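Local coordinates for Low density lipoprotein receptor adapter protein 1 (Rattus norvegicus, PDB 3SO6) that links the LDL receptor to clathrin and the AP-2 adaptor for endocytosis, its PTB domain gripping the NPXY motif of the receptor tail, at residues 71-79 / 113-123. Sequence-based numbering, arbitrary orientation.
Sequences IYRISYCTA and QAVTLTVAQAF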
ATOM      1  N   ILE A  71      -2.075  -9.244   4.129  1.00 13.87           N
ATOM      2  CA  ILE A  71      -3.344  -8.598   3.712  1.00 13.62           C
ATOM      3  C   ILE A  71      -4.177  -8.184   4.928  1.00 13.70           C
ATOM      4  O   ILE A  71      -4.865  -7.175   4.841  1.00 13.06           O
ATOM      5  CB  ILE A  71      -4.156  -9.580   2.742  1.00 13.55           C
ATOM      6  CG1 ILE A  71      -5.125  -8.820   1.876  1.00 15.77           C
ATOM      7  CG2 ILE A  71      -4.747 -10.801   3.543  1.00 14.36           C
ATOM      8  CD1 ILE A  71      -4.532  -8.038   0.772  1.00 15.64           C
ATOM      9  N   TYR A  72      -4.114  -8.934   6.044  1.00 13.41           N
ATOM     10  CA  TYR A  72      -4.966  -8.602   7.193  1.00 13.31           C
ATOM     11  C   TYR A  72      -4.565  -7.336   7.923  1.00 13.59           C
ATOM     12  O   TYR A  72      -5.323  -6.769   8.680  1.00 15.97           O
ATOM     13  CB  TYR A  72      -4.944  -9.734   8.185  1.00 15.18           C
ATOM     14  CG  TYR A  72      -5.418 -11.043   7.638  1.00 16.07           C
ATOM     15  CD1 TYR A  72      -6.744 -11.204   7.177  1.00 17.53           C
ATOM     16  CD2 TYR A  72      -4.541 -12.131   7.602  1.00 16.66           C
ATOM     17  CE1 TYR A  72      -7.142 -12.445   6.705  1.00 17.72           C
ATOM     18  CE2 TYR A  72      -4.939 -13.361   7.095  1.00 20.16           C
ATOM     19  CZ  TYR A  72      -6.259 -13.508   6.637  1.00 20.00           C
ATOM     20  OH  TYR A  72      -6.739 -14.754   6.168  1.00 24.37           O
ATOM     21  N   ARG A  73      -3.345  -6.883   7.673  1.00 14.15           N
ATOM     22  CA  ARG A  73      -2.845  -5.646   8.256  1.00 13.08           C
ATOM     23  C   ARG A  73      -3.214  -4.388   7.472  1.00 12.79           C
ATOM     24  O   ARG A  73      -3.015  -3.272   8.002  1.00 14.21           O
ATOM     25  CB  ARG A  73      -1.315  -5.711   8.333  1.00 14.96           C
ATOM     26  CG  ARG A  73      -0.792  -6.731   9.346  1.00 15.87           C
ATOM     27  CD  ARG A  73       0.758  -6.912   9.210  1.00 18.57           C
ATOM     28  NE  ARG A  73       1.447  -5.630   9.263  1.00 18.51           N
ATOM     29  CZ  ARG A  73       2.649  -5.364   8.739  1.00 18.78           C
ATOM     30  NH1 ARG A  73       3.362  -6.290   8.125  1.00 20.33           N
ATOM     31  NH2 ARG A  73       3.152  -4.115   8.751  1.00 21.00           N
ATOM     32  N   ILE A  74      -3.582  -4.515   6.175  1.00 12.30           N
ATOM     33  CA  ILE A  74      -3.708  -3.351   5.284  1.00 11.39           C
ATOM     34  C   ILE A  74      -5.155  -2.916   5.399  1.00 11.66           C
ATOM     35  O   ILE A  74      -6.069  -3.753   5.212  1.00 12.61           O
ATOM     36  CB  ILE A  74      -3.350  -3.726   3.830  1.00 11.50           C
ATOM     37  CG1 ILE A  74      -1.916  -4.276   3.719  1.00 12.53           C
ATOM     38  CG2 ILE A  74      -3.646  -2.532   2.946  1.00 12.76           C
ATOM     39  CD1 ILE A  74      -1.609  -4.881   2.326  1.00 13.73           C
ATOM     40  N   SER A  75      -5.389  -1.658   5.776  1.00  9.86           N
ATOM     41  CA  SER A  75      -6.755  -1.184   5.932  1.00 12.68           C
ATOM     42  C   SER A  75      -7.287  -0.491   4.746  1.00 10.94           C
ATOM     43  O   SER A  75      -8.512  -0.461   4.557  1.00 11.72           O
ATOM     44  CB  SER A  75      -6.844  -0.241   7.143  1.00 12.17           C
ATOM     45  OG  SER A  75      -5.820   0.711   7.045  1.00 13.71           O
ATOM     46  N   TYR A  76      -6.422   0.106   3.913  1.00 10.80           N
ATOM     47  CA  TYR A  76      -6.903   1.127   2.942  0.50 10.49           C
ATOM     48  C   TYR A  76      -5.835   1.297   1.871  1.00 10.30           C
ATOM     49  O   TYR A  76      -4.633   1.210   2.189  1.00 10.23           O
ATOM     50  CB  TYR A  76      -7.102   2.445   3.737  0.50 10.99           C
ATOM     51  CG  TYR A  76      -7.899   3.537   3.008  0.50  9.15           C
ATOM     52  CD1 TYR A  76      -9.271   3.467   2.848  0.50 12.34           C
ATOM     53  CD2 TYR A  76      -7.239   4.690   2.498  0.50  9.51           C
ATOM     54  CE1 TYR A  76      -9.963   4.484   2.219  0.50 12.18           C
ATOM     55  CE2 TYR A  76      -7.937   5.675   1.833  0.50 10.62           C
ATOM     56  CZ  TYR A  76      -9.287   5.576   1.693  0.50 12.87           C
ATOM     57  OH  TYR A  76      -9.957   6.565   1.012  0.50 15.32           O
ATOM     58  N   CYS A  77      -6.238   1.635   0.649  1.00  8.57           N
ATOM     59  CA  CYS A  77      -5.292   2.058  -0.319  1.00  8.88           C
ATOM     60  C   CYS A  77      -5.869   3.162  -1.193  1.00 10.16           C
ATOM     61  O   CYS A  77      -7.081   3.325  -1.254  1.00 10.66           O
ATOM     62  CB  CYS A  77      -4.745   0.918  -1.174  1.00 10.28           C
ATOM     63  SG  CYS A  77      -5.938   0.182  -2.297  1.00 13.36           S
ATOM     64  N   THR A  78      -4.969   3.876  -1.864  1.00  8.79           N
ATOM     65  CA  THR A  78      -5.361   5.081  -2.608  1.00  9.09           C
ATOM     66  C   THR A  78      -4.457   5.382  -3.800  1.00  8.06           C
ATOM     67  O   THR A  78      -3.249   5.227  -3.679  1.00  9.60           O
ATOM     68  CB  THR A  78      -5.389   6.304  -1.635  1.00 10.40           C
ATOM     69  OG1 THR A  78      -5.770   7.480  -2.325  1.00 13.28           O
ATOM     70  CG2 THR A  78      -3.997   6.598  -0.990  1.00 13.80           C
ATOM     71  N   ALA A  79      -5.064   5.853  -4.888  1.00 10.10           N
ATOM     72  CA  ALA A  79      -4.370   6.615  -5.866  1.00 10.61           C
ATOM     73  C   ALA A  79      -4.710   8.075  -5.477  1.00 10.62           C
ATOM     74  O   ALA A  79      -5.890   8.485  -5.578  1.00 12.88           O
ATOM     75  CB  ALA A  79      -4.851   6.270  -7.246  1.00 11.57           C
ATOM     76  N   GLN A 113      -3.212   4.486 -10.574  1.00 10.85           N
ATOM     77  CA  GLN A 113      -4.558   3.928 -10.633  1.00 11.92           C
ATOM     78  C   GLN A 113      -4.499   2.400 -10.777  1.00 10.30           C
ATOM     79  O   GLN A 113      -5.284   1.669 -10.139  1.00 11.86           O
ATOM     80  CB  GLN A 113      -5.361   4.536 -11.791  1.00 13.82           C
ATOM     81  CG  GLN A 113      -5.640   6.000 -11.586  1.00 17.10           C
ATOM     82  CD  GLN A 113      -6.359   6.643 -12.729  1.00 18.20           C
ATOM     83  OE1 GLN A 113      -6.407   6.131 -13.828  1.00 23.86           O
ATOM     84  NE2 GLN A 113      -6.890   7.824 -12.483  1.00 22.80           N
ATOM     85  N   ALA A 114      -3.619   1.910 -11.650  1.00 11.77           N
ATOM     86  CA  ALA A 114      -3.519   0.447 -11.842  1.00 12.67           C
ATOM     87  C   ALA A 114      -3.114  -0.249 -10.577  1.00 12.00           C
ATOM     88  O   ALA A 114      -3.591  -1.353 -10.254  1.00 11.11           O
ATOM     89  CB  ALA A 114      -2.495   0.126 -12.995  1.00 13.17           C
ATOM     90  N   VAL A 115      -2.171   0.316  -9.863  1.00 11.27           N
ATOM     91  CA  VAL A 115      -1.720  -0.319  -8.586  1.00 10.77           C
ATOM     92  C   VAL A 115      -2.893  -0.357  -7.598  1.00  9.67           C
ATOM     93  O   VAL A 115      -3.156  -1.415  -6.997  1.00  9.53           O
ATOM     94  CB  VAL A 115      -0.557   0.433  -7.955  1.00 10.56           C
ATOM     95  CG1 VAL A 115      -0.151  -0.320  -6.667  1.00 13.02           C
ATOM     96  CG2 VAL A 115       0.648   0.438  -8.951  1.00 14.05           C
ATOM     97  N   THR A 116      -3.616   0.758  -7.451  1.00  8.72           N
ATOM     98  CA  THR A 116      -4.739   0.816  -6.500  1.00  8.86           C
ATOM     99  C   THR A 116      -5.792  -0.223  -6.848  1.00  9.05           C
ATOM    100  O   THR A 116      -6.344  -0.895  -5.970  1.00  9.85           O
ATOM    101  CB  THR A 116      -5.250   2.250  -6.374  1.00 10.53           C
ATOM    102  OG1 THR A 116      -4.138   3.155  -6.270  1.00 14.81           O
ATOM    103  CG2 THR A 116      -6.199   2.320  -5.276  1.00 10.73           C
ATOM    104  N   LEU A 117      -6.123  -0.329  -8.151  1.00  9.49           N
ATOM    105  CA  LEU A 117      -7.149  -1.269  -8.595  1.00  9.68           C
ATOM    106  C   LEU A 117      -6.683  -2.720  -8.355  1.00  9.29           C
ATOM    107  O   LEU A 117      -7.510  -3.601  -8.106  1.00 11.07           O
ATOM    108  CB  LEU A 117      -7.446  -1.041 -10.059  1.00 11.39           C
ATOM    109  CG  LEU A 117      -8.258   0.264 -10.274  1.00 14.10           C
ATOM    110  CD1 LEU A 117      -8.251   0.579 -11.747  1.00 21.70           C
ATOM    111  CD2 LEU A 117      -9.631   0.223  -9.747  1.00 16.40           C
ATOM    112  N   THR A 118      -5.390  -2.972  -8.499  1.00  9.20           N
ATOM    113  CA  THR A 118      -4.844  -4.322  -8.278  1.00  9.67           C
ATOM    114  C   THR A 118      -4.947  -4.646  -6.776  1.00  9.08           C
ATOM    115  O   THR A 118      -5.312  -5.774  -6.412  1.00  9.93           O
ATOM    116  CB  THR A 118      -3.417  -4.393  -8.754  1.00 11.24           C
ATOM    117  OG1 THR A 118      -3.407  -4.063 -10.132  1.00 14.02           O
ATOM    118  CG2 THR A 118      -2.855  -5.762  -8.575  1.00 12.33           C
ATOM    119  N   VAL A 119      -4.577  -3.712  -5.915  1.00  8.86           N
ATOM    120  CA  VAL A 119      -4.724  -3.909  -4.465  1.00  9.67           C
ATOM    121  C   VAL A 119      -6.171  -4.129  -4.082  1.00  9.37           C
ATOM    122  O   VAL A 119      -6.470  -4.995  -3.278  1.00 10.34           O
ATOM    123  CB  VAL A 119      -4.016  -2.816  -3.682  1.00  8.95           C
ATOM    124  CG1 VAL A 119      -4.229  -2.985  -2.196  1.00 11.99           C
ATOM    125  CG2 VAL A 119      -2.509  -2.762  -4.021  1.00 10.44           C
ATOM    126  N   ALA A 120      -7.102  -3.407  -4.711  1.00 10.18           N
ATOM    127  CA  ALA A 120      -8.534  -3.636  -4.450  1.00 10.33           C
ATOM    128  C   ALA A 120      -8.920  -5.057  -4.783  1.00 10.71           C
ATOM    129  O   ALA A 120      -9.736  -5.657  -4.056  1.00 11.29           O
ATOM    130  CB  ALA A 120      -9.373  -2.685  -5.321  1.00 13.95           C
ATOM    131  N   GLN A 121      -8.417  -5.579  -5.908  1.00 10.56           N
ATOM    132  CA  GLN A 121      -8.683  -6.966  -6.217  1.00 11.73           C
ATOM    133  C   GLN A 121      -8.143  -7.904  -5.156  1.00 10.69           C
ATOM    134  O   GLN A 121      -8.825  -8.877  -4.776  1.00 11.51           O
ATOM    135  CB  GLN A 121      -8.170  -7.354  -7.598  1.00 14.07           C
ATOM    136  CG  GLN A 121      -8.564  -8.799  -7.993  1.00 17.26           C
ATOM    137  CD  GLN A 121      -7.772  -9.378  -9.227  1.00 24.76           C
ATOM    138  OE1 GLN A 121      -7.003  -8.679  -9.887  1.00 24.48           O
ATOM    139  NE2 GLN A 121      -7.984 -10.698  -9.521  1.00 26.37           N
ATOM    140  N   ALA A 122      -6.945  -7.638  -4.667  1.00  9.75           N
ATOM    141  CA  ALA A 122      -6.400  -8.476  -3.611  1.00  9.75           C
ATOM    142  C   ALA A 122      -7.258  -8.433  -2.341  1.00 10.31           C
ATOM    143  O   ALA A 122      -7.486  -9.493  -1.727  1.00 10.60           O
ATOM    144  CB  ALA A 122      -5.023  -8.012  -3.277  1.00 11.14           C
ATOM    145  N   PHE A 123      -7.758  -7.240  -1.960  1.00 10.01           N
ATOM    146  CA  PHE A 123      -8.633  -7.158  -0.783  1.00 10.19           C
ATOM    147  C   PHE A 123      -9.857  -8.015  -1.017  1.00 10.64           C
ATOM    148  O   PHE A 123     -10.322  -8.731  -0.139  1.00 11.48           O
ATOM    149  CB  PHE A 123      -9.150  -5.746  -0.608  1.00 10.04           C
ATOM    150  CG  PHE A 123      -8.128  -4.696  -0.220  1.00 10.58           C
ATOM    151  CD1 PHE A 123      -6.874  -5.008   0.335  1.00 10.56           C
ATOM    152  CD2 PHE A 123      -8.496  -3.315  -0.319  1.00 10.40           C
ATOM    153  CE1 PHE A 123      -6.020  -3.981   0.742  1.00  9.64           C
ATOM    154  CE2 PHE A 123      -7.670  -2.317   0.123  1.00 10.52           C
ATOM    155  CZ  PHE A 123      -6.407  -2.650   0.622  1.00 11.03           C
TER
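Ile74 meets Phe123 at the rim of its ring: the methyl CG2 lies 3.5 Å from CE1 of Phe123, the two side chains crossing at about a right angle. Ile71 reaches the same rim further round, where its CD1 sits in the ring plane, 3.9 Å from Phe123 CD1, and also touches the methyl of Ala122. Ile71 thus extends its long arm to the helix, while in Ile74 the beta-branch puts a methyl against the ring edge. Cys77 adds a sulfur-aromatic contact, its SG 4.8 Å from the centroid of the Phe123 ring and oblique to it. With SG between the backbone N and carbonyl carbon (chi1 69°), the same sulfur drops between Thr116 and Val119, 3.6 Å from Val119 CG1; a small thiol can touch Thr116 CG2, Val119 CG1 and the ring at once. Cutting Phe123 back to an alanine is likely to leave the CG2 methyl of Ile74 without the ring edge it meets, Ile71 CD1 with little more than Ala122, and a gap beside the sulfur.

Nearer the start of the helical segment, Thr116 OG1 lies 3.3 Å from Ala79 CB, yet its hydrogen bond goes to Ala112 O in the preceding turn. Threonine thus satisfies its hydroxyl within the helix while its methyl packs against Cys77. Ala79, being small, lets the backbones close to 5.5 Å between its CA and that of Gln113.

Strand 74-79 runs nearly antiparallel to segment 113-123 of helix 109-131, at 157°. The bound receptor peptide extends the sheet by pairing antiparallel with Tyr76 to Ala79, and packs on Ala120 and Phe123: the strand-helix groove characteristic of PTB domains.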